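Long-range contact in glycoside hydrolase (Streptococcus pneumoniae serotype 4, PDB 6ORH), which probably releases alpha-L-fucose from host-derived carbohydrate antigens by hydrolysing its glycosidic bonds, as an alpha-L-fucosidase of glycoside hydrolase family 29: residues A[71-75]-A[105-109]. The protein carries 2 engineered substitutions. Residues are numbered along the deposited sequence; the frame is centred on the assembly and turned at random.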
loop_
_atom_site.group_PDB
_atom_site.type_symbol
_atom_site.label_atom_id
_atom_site.label_comp_id
_atom_site.label_asym_id
_atom_site.label_seq_id
_atom_site.Cartn_x
_atom_site.Cartn_y
_atom_site.Cartn_z
ATOM N N LEU A 71 -22.280 8.448 -15.045
ATOM C CA LEU A 71 -22.646 9.476 -14.075
ATOM C C LEU A 71 -23.704 8.871 -13.152
ATOM O O LEU A 71 -24.797 8.519 -13.635
ATOM C CB LEU A 71 -23.200 10.683 -14.862
ATOM C CG LEU A 71 -23.596 11.941 -14.081
ATOM C CD1 LEU A 71 -23.963 13.062 -15.047
ATOM C CD2 LEU A 71 -24.758 11.721 -13.092
ATOM N N ILE A 72 -23.343 8.728 -11.859
ATOM C CA ILE A 72 -24.275 8.233 -10.848
ATOM C C ILE A 72 -24.872 9.412 -10.082
ATOM O O ILE A 72 -24.179 10.104 -9.349
ATOM C CB ILE A 72 -23.599 7.195 -9.932
ATOM C CG1 ILE A 72 -22.920 6.102 -10.768
ATOM C CG2 ILE A 72 -24.627 6.593 -8.967
ATOM C CD1 ILE A 72 -22.273 4.994 -9.947
ATOM N N LEU A 73 -26.190 9.621 -10.257
ATOM C CA LEU A 73 -26.869 10.778 -9.691
ATOM C C LEU A 73 -27.601 10.378 -8.413
ATOM O O LEU A 73 -28.476 9.494 -8.411
ATOM C CB LEU A 73 -27.914 11.253 -10.723
ATOM C CG LEU A 73 -28.714 12.489 -10.292
ATOM C CD1 LEU A 73 -27.775 13.701 -10.133
ATOM C CD2 LEU A 73 -29.759 12.820 -11.376
ATOM N N VAL A 74 -27.336 11.142 -7.338
ATOM C CA VAL A 74 -28.182 11.051 -6.155
ATOM C C VAL A 74 -29.543 11.672 -6.466
ATOM O O VAL A 74 -29.621 12.857 -6.807
ATOM C CB VAL A 74 -27.507 11.747 -4.964
ATOM C CG1 VAL A 74 -28.467 11.877 -3.769
ATOM C CG2 VAL A 74 -26.255 10.971 -4.573
ATOM N N VAL A 75 -30.609 10.875 -6.343
ATOM C CA VAL A 75 -31.947 11.439 -6.525
ATOM C C VAL A 75 -32.718 11.467 -5.211
ATOM O O VAL A 75 -33.787 12.088 -5.141
ATOM C CB VAL A 75 -32.761 10.755 -7.639
ATOM C CG1 VAL A 75 -32.034 10.852 -8.969
ATOM C CG2 VAL A 75 -33.128 9.327 -7.305
ATOM N N LEU A 105 -34.846 16.836 -11.829
ATOM C CA LEU A 105 -33.399 16.836 -12.022
ATOM C C LEU A 105 -32.987 15.552 -12.739
ATOM O O LEU A 105 -32.063 15.570 -13.543
ATOM C CB LEU A 105 -32.693 16.985 -10.668
ATOM C CG LEU A 105 -31.166 17.051 -10.765
ATOM C CD1 LEU A 105 -30.703 18.267 -11.595
ATOM C CD2 LEU A 105 -30.556 17.062 -9.365
ATOM N N LEU A 106 -33.692 14.443 -12.463
ATOM C CA LEU A 106 -33.367 13.196 -13.142
ATOM C C LEU A 106 -33.602 13.334 -14.646
ATOM O O LEU A 106 -32.789 12.851 -15.425
ATOM C CB LEU A 106 -34.121 12.020 -12.505
ATOM C CG LEU A 106 -33.859 10.650 -13.138
ATOM C CD1 LEU A 106 -32.381 10.283 -13.092
ATOM C CD2 LEU A 106 -34.676 9.583 -12.433
ATOM N N LEU A 107 -34.688 14.030 -15.036
ATOM C CA LEU A 107 -34.928 14.266 -16.455
ATOM C C LEU A 107 -33.840 15.161 -17.048
ATOM O O LEU A 107 -33.330 14.857 -18.135
ATOM C CB LEU A 107 -36.300 14.931 -16.624
ATOM C CG LEU A 107 -36.694 15.182 -18.081
ATOM C CD1 LEU A 107 -36.854 13.866 -18.821
ATOM C CD2 LEU A 107 -38.005 15.964 -18.130
ATOM N N GLU A 108 -33.507 16.281 -16.387
ATOM C CA GLU A 108 -32.531 17.213 -16.947
ATOM C C GLU A 108 -31.188 16.516 -17.170
ATOM O O GLU A 108 -30.591 16.652 -18.243
ATOM C CB GLU A 108 -32.363 18.474 -16.103
ATOM C CG GLU A 108 -33.663 19.265 -16.033
ATOM C CD GLU A 108 -33.507 20.663 -15.480
ATOM O OE1 GLU A 108 -32.383 21.063 -15.144
ATOM O OE2 GLU A 108 -34.559 21.360 -15.365
ATOM N N VAL A 109 -30.751 15.725 -16.176
ATOM C CA VAL A 109 -29.484 15.010 -16.319
ATOM C C VAL A 109 -29.601 13.964 -17.429
ATOM O O VAL A 109 -28.653 13.794 -18.195
ATOM C CB VAL A 109 -29.017 14.402 -14.973
ATOM C CG1 VAL A 109 -27.747 13.564 -15.167
ATOM C CG2 VAL A 109 -28.730 15.505 -13.958
#
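Leu73 lays its CD2 methyl against Leu106 and Val109, near the backbone O of Leu105, on the first turn of helix 105-116. That methyl lies 3.9 Å from CG2 of Val109, the two side chains meeting tip to tip, and 4.0 Å from CD1 of Leu106. The other branch, CD1, faces Leu105 more loosely, at 4.4 Å from its CD2. With CG anti to the backbone N (chi1 -179°), the branch point of Leu73 is held out toward the helix, and chi2 (63°) turns CD2 to Val109 and Leu106 and CD1 to Leu105. Val109 is shared between two strand residues: while CG2 faces Leu73, CG1 points to Leu71, 3.8 Å from its CD1, where the two side chains cross at a slant. Leu106 CD1 also touches Val75 CG1, at 4.2 Å, again obliquely. No hydrogen bond joins the segments, and the buried side-chain contacts are all apolar. Strand and helix axes run nearly antiparallel (164°), 10.0 Å apart. Strand 70-74, helix 105-116 and strand 119-124 form a beta-alpha-beta crossover unit of the TIM-barrel fold, the helix packing on the outer face of the barrel strands. Leu71, Leu73 and Val75 face this helix. Strand 70-74 pairs in parallel with strands 23-27 and 119-124; Ile27 of the former touches Leu71 and Leu73, Met120 of the latter touches Val109, and helix 56-65 closes the flank, with Val60 and Leu63 against Leu71 and Trp59 against Leu105 and Val109.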